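Local atomic coordinates of DMATS type aromatic prenyltransferase (Streptomyces coelicolor, PDB entry 6ZS0), a protein that transfers a dimethylallyl group to position 5 of the tryptophan indole ring, probably within the lumen of an ABBA barrel. Residues S259-D262 / P268-F271; S181-S186 / A218-T223; K149-P154 / K204-H209. One frame throughout, in Å; residues are numbered along the deposited sequence.

Contact 1: residues S259-D262 / P268-F271; sequences SFTD and PSGF
Two successive amides of the returning chain grip Ser259 O: Ser269 N donates to it at 2.8 Å, almost in line with the carbonyl bond, and Gly270 N adds a weak bond to the same Ser259 O at 3.3 Å. Ser269 and Gly270 both face Ser259 in a classic beta bulge. Ser259 N answers with a straight bond (172°) to Gly270 O at 2.9 Å, completing an antiparallel hydrogen-bonded pair. Ser269 OG, in the modelled conformer of two, accepts from Thr261 OG1 at 2.8 Å; set between the backbone N and the carbonyl carbon (chi1 62°), the threonine hydroxyl reaches the serine. Water 1 accepts a hydrogen bond from Thr261 N, donates one to Asp262 OD1 at 2.8 Å and takes a weak one from Ser269 OG, linking the segments. Pro268 lies alongside Phe260, its CB over one ring face in a CH-pi contact, 4.0 Å from the Phe260 ring centroid. The contact sits at the loop end of the hairpin of strands 254-260 and 270-275. Strand 202-209 flanks it on one side, where Lys204 bonds Ser259 OG, and strand 324-332 on the other, just before Arg333, which pairs with Asp262. Ala178 and Ser181, after helix 162-175, pack on Phe260.

Contact 2: residues S181-S186 / A218-T223; sequences SLPQGS and ARLSRT
Pro183 and Leu220 bring two irregular loops to their closest backbone approach, with CA atoms 5.7 Å apart and neither segment forming a regular helix or strand. Pro183 sends its CB toward the other loop, and its ring meets that loop in two ways. Its CG comes against the backbone, 3.4 Å from Leu220 O, while CD lies somewhat further off, at 3.8 Å from the same Leu220 O. Its other touch is with the leucine side chain: Pro183 CB lies 3.9 Å from Leu220 CD2, and CG is about equally near, so one methyl rests against the CB-CG edge of the ring. The two side chains cross at about a right angle. Leu220 does not aim straight at the proline from its CA; with CG placed anti to the carbonyl carbon (chi1 -67°), the end of the chain swings nearer and delivers CD2. The same Leu220 CD2 brushes Gln184 O at 4.3 Å, a marginal touch. Around this pair, Pro183 also packs on Leu207 and His258, and Leu220 on His209 and Phe271, so the loops are laid against the outside of the barrel wall as well as against each other. Ser186 is fastened to that wall by backbone bonding to Arg208. Between the loops the contact is mainly van der Waals, with no hydrogen bond to set its direction, so the fit probably rests largely on shape, and the positions of the loops probably depend more on the strands beneath than on this touch.

Contact 3: residues K149-P154 / K204-H209; sequences KVYLNP and KVYLRH
Tyr151 and Lys204 have the nearest CA atoms of the two strand segments, 9.0 Å apart, so the backbones do not pair and only long side chains bridge the gap. Tyr151 does not start out aimed at the other segment, but with CG anti to the carbonyl carbon (chi1 -70°) its end nears Tyr206, the rings meeting obliquely with planes at 53°. Tyr206 OH comes in at the edge of the Tyr151 ring, and Tyr151 CE2 lies 3.7 Å from Tyr206 CZ. Water 2 joins the two hydroxyls, 3.0 Å from Tyr151 OH and 2.7 Å from Tyr206 OH. A leucine in place of Tyr151 would probably leave water 2 without one of its two tyrosine mates and open a gap beside the Tyr206 ring. Next to them, Lys149 and the modelled conformer of Lys204 cross at about a right angle, with Lys149 NZ 3.7 Å from Lys204 CE. Basic residues and tyrosines gathered inside such a barrel are consistent with the prenyl diphosphate pocket of this family. Strand 191-195 runs between strands 147-152 and 202-209, its Ala192 lying under Tyr151 and Lys204, while Val205, on the opposite face, packs on helix 162-175.

Strand 202-209 ties the three contacts together. Contact 3 uses its inner face, near the molecule's middle, where two tyrosine hydroxyls share a water and two lysine chains cross beside them. Contact 1 belongs to the wall itself: its strand 254-260 is the next neighbour, and backbone pairing dominates, with Ser259 OG reaching Lys204 NZ at 3.2 Å. Contact 2 lies furthest from the chain's centre, on the outer face of strand 202-209, where Leu220 CD2 meets His209 CE1 at 3.4 Å. It also packs on contact 1, with Ser221 and Leu220 against Phe271. All three are partly buried; the emphasis shifts from hydroxyls and lysines in the lumen, through backbone bonds in the wall, to mainly apolar packing outside.

Contact 1: residues S259-D262 / P268-F271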
ATOM      1  N   SER A 259      -5.589   8.640  10.146  1.00 24.44           N
ATOM      2  CA  SER A 259      -5.638   7.496  11.080  1.00 26.10           C
ATOM      3  C   SER A 259      -6.421   7.935  12.310  1.00 27.34           C
ATOM      4  O   SER A 259      -5.993   8.917  12.947  1.00 26.30           O
ATOM      5  CB  SER A 259      -4.243   7.022  11.448  1.00 27.63           C
ATOM      6  OG  SER A 259      -3.644   6.340  10.341  1.00 30.95           O
ATOM      7  N   PHE A 260      -7.529   7.231  12.591  1.00 28.47           N
ATOM      8  CA  PHE A 260      -8.345   7.349  13.829  1.00 30.15           C
ATOM      9  C   PHE A 260      -8.099   6.118  14.717  1.00 31.96           C
ATOM     10  O   PHE A 260      -8.505   4.999  14.325  1.00 31.02           O
ATOM     11  CB  PHE A 260      -9.813   7.503  13.439  1.00 29.75           C
ATOM     12  CG  PHE A 260     -10.103   8.693  12.568  1.00 29.34           C
ATOM     13  CD1 PHE A 260     -10.416   9.925  13.132  1.00 28.95           C
ATOM     14  CD2 PHE A 260     -10.062   8.590  11.183  1.00 28.48           C
ATOM     15  CE1 PHE A 260     -10.690  11.023  12.331  1.00 29.10           C
ATOM     16  CE2 PHE A 260     -10.333   9.693  10.383  1.00 28.26           C
ATOM     17  CZ  PHE A 260     -10.646  10.910  10.958  1.00 28.64           C
ATOM     18  N   THR A 261      -7.460   6.314  15.876  1.00 34.80           N
ATOM     19  CA  THR A 261      -7.006   5.213  16.769  1.00 38.33           C
ATOM     20  C   THR A 261      -7.520   5.399  18.201  1.00 41.69           C
ATOM     21  O   THR A 261      -7.818   4.371  18.840  1.00 43.39           O
ATOM     22  CB  THR A 261      -5.482   5.104  16.741  1.00 38.88           C
ATOM     23  OG1 THR A 261      -4.965   6.336  17.245  1.00 40.02           O
ATOM     24  CG2 THR A 261      -4.967   4.825  15.343  1.00 39.67           C
ATOM     25  N   ASP A 262      -7.619   6.634  18.688  1.00 43.91           N
ATOM     26  CA  ASP A 262      -8.141   6.938  20.050  1.00 46.27           C
ATOM     27  C   ASP A 262      -9.633   6.595  20.094  1.00 46.74           C
ATOM     28  O   ASP A 262     -10.399   7.042  19.242  1.00 45.31           O
ATOM     29  CB  ASP A 262      -7.903   8.403  20.421  1.00 49.26           C
ATOM     30  CG  ASP A 262      -6.557   8.967  19.982  1.00 50.80           C
ATOM     31  OD1 ASP A 262      -6.556   9.904  19.130  1.00 51.29           O
ATOM     32  OD2 ASP A 262      -5.527   8.483  20.496  1.00 53.47           O
ATOM     33  N   PRO A 268      -8.183  12.809  13.674  1.00 34.34           N
ATOM     34  CA  PRO A 268      -7.144  11.808  13.450  1.00 32.81           C
ATOM     35  C   PRO A 268      -5.853  12.077  14.232  1.00 31.41           C
ATOM     36  O   PRO A 268      -5.531  13.222  14.465  1.00 31.43           O
ATOM     37  CB  PRO A 268      -6.898  11.883  11.931  1.00 32.81           C
ATOM     38  CG  PRO A 268      -7.249  13.303  11.574  1.00 33.45           C
ATOM     39  CD  PRO A 268      -8.379  13.687  12.511  1.00 34.21           C
ATOM     40  N   SER A 269      -5.181  10.999  14.634  1.00 29.84           N
ATOM     41  CA  SER A 269      -3.890  11.034  15.369  0.79 29.67           C
ATOM     42  C   SER A 269      -2.729  10.728  14.423  1.00 28.81           C
ATOM     43  O   SER A 269      -1.574  10.816  14.850  1.00 29.64           O
ATOM     44  CB  SER A 269      -3.908  10.082  16.526  0.79 29.92           C
ATOM     45  OG  SER A 269      -4.149   8.776  16.070  0.79 29.80           O
ATOM     46  N   GLY A 270      -3.022  10.369  13.171  1.00 27.27           N
ATOM     47  CA  GLY A 270      -1.949  10.038  12.222  1.00 26.28           C
ATOM     48  C   GLY A 270      -2.283  10.536  10.844  1.00 24.61           C
ATOM     49  O   GLY A 270      -3.490  10.664  10.532  1.00 24.34           O
ATOM     50  N   PHE A 271      -1.256  10.898  10.083  1.00 23.86           N
ATOM     51  CA  PHE A 271      -1.400  11.438   8.713  1.00 23.00           C
ATOM     52  C   PHE A 271      -0.261  10.937   7.833  1.00 22.09           C
ATOM     53  O   PHE A 271       0.911  11.018   8.234  1.00 22.24           O
ATOM     54  CB  PHE A 271      -1.422  12.957   8.752  1.00 23.32           C
ATOM     55  CG  PHE A 271      -1.256  13.598   7.402  1.00 23.16           C
ATOM     56  CD1 PHE A 271      -0.022  14.054   6.978  1.00 23.38           C
ATOM     57  CD2 PHE A 271      -2.332  13.705   6.539  1.00 23.05           C
ATOM     58  CE1 PHE A 271       0.125  14.654   5.735  1.00 23.86           C
ATOM     59  CE2 PHE A 271      -2.178  14.297   5.296  1.00 22.81           C
ATOM     60  CZ  PHE A 271      -0.950  14.784   4.899  1.00 23.15           C
TER
HETATM   61  O   HOH W   1      -7.508   9.230  16.598  1.00 31.77           O

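Contact 2: residues S181-S186 / A218-T223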
ATOM      1  N   SER A 181     -13.860  16.016  10.265  1.00 28.04           N
ATOM      2  CA  SER A 181     -12.462  16.435  10.555  1.00 28.07           C
ATOM      3  C   SER A 181     -11.568  16.270   9.316  1.00 27.55           C
ATOM      4  O   SER A 181     -10.440  16.783   9.336  1.00 28.13           O
ATOM      5  CB  SER A 181     -11.888  15.669  11.710  1.00 28.82           C
ATOM      6  OG  SER A 181     -11.602  14.331  11.319  1.00 28.80           O
ATOM      7  N   LEU A 182     -12.030  15.560   8.289  1.00 26.59           N
ATOM      8  CA  LEU A 182     -11.189  15.260   7.098  1.00 25.87           C
ATOM      9  C   LEU A 182     -11.107  16.501   6.207  1.00 25.78           C
ATOM     10  O   LEU A 182     -12.105  17.211   6.027  1.00 25.06           O
ATOM     11  CB  LEU A 182     -11.759  14.078   6.321  1.00 25.42           C
ATOM     12  CG  LEU A 182     -11.768  12.733   7.036  1.00 25.14           C
ATOM     13  CD1 LEU A 182     -12.669  11.763   6.296  1.00 25.14           C
ATOM     14  CD2 LEU A 182     -10.371  12.171   7.172  1.00 25.23           C
ATOM     15  N   PRO A 183      -9.926  16.775   5.607  1.00 24.61           N
ATOM     16  CA  PRO A 183      -9.798  17.854   4.635  1.00 24.44           C
ATOM     17  C   PRO A 183     -10.558  17.537   3.341  1.00 24.27           C
ATOM     18  O   PRO A 183     -10.954  16.398   3.139  1.00 23.30           O
ATOM     19  CB  PRO A 183      -8.288  17.932   4.392  1.00 24.64           C
ATOM     20  CG  PRO A 183      -7.825  16.509   4.612  1.00 24.33           C
ATOM     21  CD  PRO A 183      -8.667  16.033   5.786  1.00 24.68           C
ATOM     22  N   GLN A 184     -10.766  18.556   2.515  1.00 24.59           N
ATOM     23  CA  GLN A 184     -11.335  18.462   1.150  1.00 25.63           C
ATOM     24  C   GLN A 184     -10.461  17.490   0.336  1.00 24.39           C
ATOM     25  O   GLN A 184      -9.213  17.546   0.446  1.00 23.63           O
ATOM     26  CB  GLN A 184     -11.406  19.872   0.529  1.00 27.90           C
ATOM     27  CG  GLN A 184     -12.160  19.989  -0.813  1.00 29.93           C
ATOM     28  CD  GLN A 184     -12.444  21.422  -1.265  1.00 31.43           C
ATOM     29  OE1 GLN A 184     -11.863  22.398  -0.770  1.00 34.27           O
ATOM     30  NE2 GLN A 184     -13.337  21.569  -2.231  1.00 30.31           N
ATOM     31  N   GLY A 185     -11.087  16.628  -0.451  1.00 23.49           N
ATOM     32  CA  GLY A 185     -10.378  15.789  -1.428  1.00 23.73           C
ATOM     33  C   GLY A 185     -11.208  15.581  -2.666  1.00 23.76           C
ATOM     34  O   GLY A 185     -12.308  16.142  -2.736  1.00 25.31           O
ATOM     35  N   SER A 186     -10.721  14.783  -3.614  1.00 22.66           N
ATOM     36  CA  SER A 186     -11.386  14.522  -4.913  1.00 23.16           C
ATOM     37  C   SER A 186     -12.100  13.174  -4.881  1.00 22.11           C
ATOM     38  O   SER A 186     -12.703  12.814  -5.891  1.00 24.15           O
ATOM     39  CB  SER A 186     -10.401  14.577  -6.064  1.00 24.14           C
ATOM     40  OG  SER A 186      -9.410  15.582  -5.850  1.00 26.11           O
ATOM     41  N   ALA A 218       0.594  20.915   2.633  1.00 24.11           N
ATOM     42  CA  ALA A 218       0.931  21.447   3.980  1.00 26.19           C
ATOM     43  C   ALA A 218      -0.325  21.663   4.838  1.00 27.40           C
ATOM     44  O   ALA A 218      -0.185  21.713   6.071  1.00 29.58           O
ATOM     45  CB  ALA A 218       1.694  22.730   3.803  1.00 26.96           C
ATOM     46  N   ARG A 219      -1.511  21.796   4.246  1.00 27.13           N
ATOM     47  CA  ARG A 219      -2.777  22.086   4.969  1.00 28.50           C
ATOM     48  C   ARG A 219      -3.658  20.836   5.139  1.00 28.15           C
ATOM     49  O   ARG A 219      -4.740  20.979   5.699  1.00 29.05           O
ATOM     50  CB  ARG A 219      -3.511  23.231   4.251  1.00 30.32           C
ATOM     51  CG  ARG A 219      -2.834  24.576   4.462  1.00 32.44           C
ATOM     52  CD  ARG A 219      -3.550  25.744   3.813  1.00 34.33           C
ATOM     53  NE  ARG A 219      -3.299  25.784   2.375  1.00 34.94           N
ATOM     54  CZ  ARG A 219      -4.153  25.382   1.435  1.00 35.56           C
ATOM     55  NH1 ARG A 219      -3.797  25.466   0.167  1.00 35.10           N
ATOM     56  NH2 ARG A 219      -5.348  24.900   1.758  1.00 37.01           N
ATOM     57  N   LEU A 220      -3.229  19.642   4.719  1.00 26.18           N
ATOM     58  CA  LEU A 220      -4.097  18.434   4.819  1.00 26.38           C
ATOM     59  C   LEU A 220      -4.136  17.884   6.249  1.00 28.25           C
ATOM     60  O   LEU A 220      -5.073  17.080   6.554  1.00 27.82           O
ATOM     61  CB  LEU A 220      -3.591  17.366   3.864  1.00 24.87           C
ATOM     62  CG  LEU A 220      -3.726  17.709   2.396  1.00 23.87           C
ATOM     63  CD1 LEU A 220      -2.985  16.689   1.571  1.00 23.10           C
ATOM     64  CD2 LEU A 220      -5.188  17.799   1.980  1.00 24.47           C
ATOM     65  N   SER A 221      -3.137  18.219   7.051  1.00 29.56           N
ATOM     66  CA  SER A 221      -2.976  17.696   8.429  1.00 31.94           C
ATOM     67  C   SER A 221      -2.765  18.844   9.408  1.00 33.91           C
ATOM     68  O   SER A 221      -2.380  19.948   8.971  1.00 33.42           O
ATOM     69  CB  SER A 221      -1.841  16.730   8.492  1.00 32.01           C
ATOM     70  OG  SER A 221      -0.600  17.412   8.406  1.00 34.05           O
ATOM     71  N   ARG A 222      -3.014  18.564  10.689  1.00 36.16           N
ATOM     72  CA  ARG A 222      -2.681  19.448  11.830  1.00 38.63           C
ATOM     73  C   ARG A 222      -1.475  18.844  12.569  1.00 40.39           C
ATOM     74  O   ARG A 222      -1.225  17.630  12.432  1.00 39.97           O
ATOM     75  CB  ARG A 222      -3.904  19.618  12.741  1.00 39.90           C
ATOM     76  N   THR A 223      -0.752  19.684  13.308  1.00 43.49           N
ATOM     77  CA  THR A 223       0.444  19.349  14.134  1.00 45.68           C
ATOM     78  C   THR A 223       0.239  18.039  14.912  1.00 45.56           C
ATOM     79  O   THR A 223       1.196  17.213  14.943  1.00 46.30           O
ATOM     80  CB  THR A 223       0.763  20.518  15.080  1.00 47.41           C
ATOM     81  OG1 THR A 223       1.859  20.122  15.901  1.00 49.97           O
ATOM     82  CG2 THR A 223      -0.407  20.948  15.945  1.00 48.28           C
TER

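Contact 3: residues K149-P154 / K204-H209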
ATOM      1  N   LYS A 149      -3.798  -5.676   7.924  1.00 19.63           N
ATOM      2  CA  LYS A 149      -4.552  -4.475   7.554  1.00 19.45           C
ATOM      3  C   LYS A 149      -5.456  -4.876   6.391  1.00 17.81           C
ATOM      4  O   LYS A 149      -4.938  -5.544   5.495  1.00 18.88           O
ATOM      5  CB  LYS A 149      -3.578  -3.385   7.123  1.00 21.71           C
ATOM      6  CG  LYS A 149      -4.158  -1.989   6.993  1.00 23.81           C
ATOM      7  CD  LYS A 149      -3.080  -0.929   6.885  1.00 26.38           C
ATOM      8  CE  LYS A 149      -1.867  -1.236   7.732  1.00 28.66           C
ATOM      9  NZ  LYS A 149      -1.009  -0.042   7.926  1.00 31.77           N
ATOM     10  N   VAL A 150      -6.724  -4.515   6.439  1.00 15.71           N
ATOM     11  CA  VAL A 150      -7.687  -4.773   5.348  1.00 15.24           C
ATOM     12  C   VAL A 150      -8.085  -3.459   4.702  1.00 14.46           C
ATOM     13  O   VAL A 150      -8.442  -2.546   5.430  1.00 14.32           O
ATOM     14  CB  VAL A 150      -8.902  -5.531   5.902  1.00 15.97           C
ATOM     15  CG1 VAL A 150      -9.920  -5.814   4.836  1.00 16.51           C
ATOM     16  CG2 VAL A 150      -8.428  -6.815   6.550  1.00 16.65           C
ATOM     17  N   TYR A 151      -8.064  -3.421   3.358  1.00 13.56           N
ATOM     18  CA  TYR A 151      -8.433  -2.266   2.509  1.00 13.66           C
ATOM     19  C   TYR A 151      -9.753  -2.568   1.821  1.00 13.08           C
ATOM     20  O   TYR A 151      -9.871  -3.610   1.193  1.00 12.79           O
ATOM     21  CB  TYR A 151      -7.353  -2.006   1.473  1.00 14.16           C
ATOM     22  CG  TYR A 151      -6.070  -1.468   2.030  1.00 15.47           C
ATOM     23  CD1 TYR A 151      -5.143  -2.315   2.598  1.00 16.60           C
ATOM     24  CD2 TYR A 151      -5.792  -0.114   1.987  1.00 16.50           C
ATOM     25  CE1 TYR A 151      -3.950  -1.821   3.115  1.00 18.01           C
ATOM     26  CE2 TYR A 151      -4.613   0.391   2.510  1.00 17.88           C
ATOM     27  CZ  TYR A 151      -3.702  -0.464   3.079  1.00 18.84           C
ATOM     28  OH  TYR A 151      -2.514   0.018   3.562  1.00 22.23           O
ATOM     29  N   LEU A 152     -10.702  -1.663   1.997  1.00 13.13           N
ATOM     30  CA  LEU A 152     -12.055  -1.758   1.419  1.00 13.21           C
ATOM     31  C   LEU A 152     -12.325  -0.530   0.555  1.00 13.21           C
ATOM     32  O   LEU A 152     -11.543   0.450   0.635  1.00 13.07           O
ATOM     33  CB  LEU A 152     -13.057  -1.881   2.559  1.00 13.59           C
ATOM     34  CG  LEU A 152     -12.810  -3.012   3.547  1.00 13.79           C
ATOM     35  CD1 LEU A 152     -13.676  -2.842   4.764  1.00 14.24           C
ATOM     36  CD2 LEU A 152     -13.086  -4.344   2.872  1.00 13.87           C
ATOM     37  N   ASN A 153     -13.371  -0.596  -0.257  1.00 13.33           N
ATOM     38  CA  ASN A 153     -13.668   0.370  -1.359  1.00 13.83           C
ATOM     39  C   ASN A 153     -14.875   1.240  -1.029  1.00 14.55           C
ATOM     40  O   ASN A 153     -16.009   0.782  -1.162  1.00 14.74           O
ATOM     41  CB  ASN A 153     -13.952  -0.399  -2.642  1.00 13.94           C
ATOM     42  CG  ASN A 153     -14.267   0.499  -3.814  1.00 14.28           C
ATOM     43  OD1 ASN A 153     -14.094   1.713  -3.747  1.00 14.94           O
ATOM     44  ND2 ASN A 153     -14.740  -0.102  -4.889  1.00 14.99           N
ATOM     45  N   PRO A 154     -14.688   2.499  -0.577  1.00 15.13           N
ATOM     46  CA  PRO A 154     -15.821   3.384  -0.309  1.00 16.12           C
ATOM     47  C   PRO A 154     -16.723   3.628  -1.534  1.00 16.67           C
ATOM     48  O   PRO A 154     -17.887   4.042  -1.319  1.00 17.89           O
ATOM     49  CB  PRO A 154     -15.125   4.671   0.146  1.00 16.16           C
ATOM     50  CG  PRO A 154     -13.845   4.189   0.748  1.00 15.92           C
ATOM     51  CD  PRO A 154     -13.403   3.114  -0.207  1.00 15.50           C
ATOM     52  N   LYS A 204      -8.471   3.850   9.097  0.61 22.06           N
ATOM     53  CA  LYS A 204      -7.657   4.693   8.200  0.61 21.73           C
ATOM     54  C   LYS A 204      -8.535   5.117   7.027  0.61 20.74           C
ATOM     55  O   LYS A 204      -9.126   4.230   6.387  0.61 20.48           O
ATOM     56  CB  LYS A 204      -6.426   3.912   7.737  0.61 22.43           C
ATOM     57  CG  LYS A 204      -5.484   3.483   8.857  0.61 23.82           C
ATOM     58  CD  LYS A 204      -4.383   2.533   8.393  0.61 24.07           C
ATOM     59  CE  LYS A 204      -3.074   2.752   9.135  0.61 25.31           C
ATOM     60  NZ  LYS A 204      -2.351   3.947   8.639  0.61 25.78           N
ATOM     61  N   VAL A 205      -8.660   6.422   6.791  1.00 19.74           N
ATOM     62  CA  VAL A 205      -9.434   6.959   5.648  1.00 19.13           C
ATOM     63  C   VAL A 205      -8.441   7.540   4.656  1.00 17.53           C
ATOM     64  O   VAL A 205      -7.602   8.341   5.054  1.00 16.90           O
ATOM     65  CB  VAL A 205     -10.475   8.016   6.059  1.00 20.04           C
ATOM     66  CG1 VAL A 205     -11.330   8.448   4.876  1.00 20.70           C
ATOM     67  CG2 VAL A 205     -11.368   7.513   7.187  1.00 20.96           C
ATOM     68  N   TYR A 206      -8.523   7.113   3.408  1.00 16.67           N
ATOM     69  CA  TYR A 206      -7.668   7.621   2.319  1.00 16.59           C
ATOM     70  C   TYR A 206      -8.456   8.625   1.492  1.00 17.03           C
ATOM     71  O   TYR A 206      -9.647   8.377   1.193  1.00 17.53           O
ATOM     72  CB  TYR A 206      -7.151   6.486   1.445  1.00 16.34           C
ATOM     73  CG  TYR A 206      -6.118   5.624   2.092  1.00 16.30           C
ATOM     74  CD1 TYR A 206      -6.451   4.752   3.105  1.00 17.02           C
ATOM     75  CD2 TYR A 206      -4.793   5.687   1.684  1.00 16.57           C
ATOM     76  CE1 TYR A 206      -5.491   3.958   3.707  1.00 17.78           C
ATOM     77  CE2 TYR A 206      -3.834   4.861   2.244  1.00 17.18           C
ATOM     78  CZ  TYR A 206      -4.186   4.003   3.263  1.00 17.94           C
ATOM     79  OH  TYR A 206      -3.255   3.206   3.879  1.00 21.44           O
ATOM     80  N   LEU A 207      -7.805   9.730   1.128  1.00 16.82           N
ATOM     81  CA  LEU A 207      -8.356  10.756   0.233  1.00 17.96           C
ATOM     82  C   LEU A 207      -7.503  10.815  -1.020  1.00 17.36           C
ATOM     83  O   LEU A 207      -6.271  10.739  -0.894  1.00 16.45           O
ATOM     84  CB  LEU A 207      -8.336  12.126   0.929  1.00 19.09           C
ATOM     85  CG  LEU A 207      -9.509  12.447   1.857  1.00 21.39           C
ATOM     86  CD1 LEU A 207      -9.695  11.415   2.915  1.00 22.02           C
ATOM     87  CD2 LEU A 207      -9.296  13.806   2.513  1.00 22.47           C
ATOM     88  N   ARG A 208      -8.145  11.015  -2.157  1.00 17.70           N
ATOM     89  CA  ARG A 208      -7.489  11.329  -3.448  0.55 17.80           C
ATOM     90  C   ARG A 208      -7.308  12.849  -3.537  1.00 17.53           C
ATOM     91  O   ARG A 208      -8.251  13.572  -3.139  1.00 18.20           O
ATOM     92  CB  ARG A 208      -8.372  10.829  -4.589  0.55 19.39           C
ATOM     93  CG  ARG A 208      -7.658  10.650  -5.922  0.55 20.48           C
ATOM     94  CD  ARG A 208      -8.585  10.065  -6.988  0.55 22.26           C
ATOM     95  NE  ARG A 208      -9.782   9.453  -6.413  0.55 23.99           N
ATOM     96  CZ  ARG A 208     -10.018   8.143  -6.265  0.55 24.88           C
ATOM     97  NH1 ARG A 208     -11.135   7.760  -5.679  0.55 25.25           N
ATOM     98  NH2 ARG A 208      -9.157   7.224  -6.694  0.55 25.44           N
ATOM     99  N   HIS A 209      -6.178  13.310  -4.052  1.00 16.52           N
ATOM    100  CA  HIS A 209      -5.921  14.769  -4.215  1.00 16.95           C
ATOM    101  C   HIS A 209      -5.450  15.010  -5.635  1.00 17.21           C
ATOM    102  O   HIS A 209      -4.322  14.685  -5.953  1.00 17.31           O
ATOM    103  CB  HIS A 209      -4.917  15.272  -3.179  1.00 16.23           C
ATOM    104  CG  HIS A 209      -5.355  15.071  -1.773  1.00 16.41           C
ATOM    105  ND1 HIS A 209      -6.370  15.817  -1.191  1.00 16.62           N
ATOM    106  CD2 HIS A 209      -4.947  14.178  -0.836  1.00 15.99           C
ATOM    107  CE1 HIS A 209      -6.561  15.387   0.034  1.00 17.05           C
ATOM    108  NE2 HIS A 209      -5.709  14.382   0.268  1.00 16.37           N
TER
HETATM  109  O   HOH W   2      -1.091   2.426   2.444  1.00 46.67           O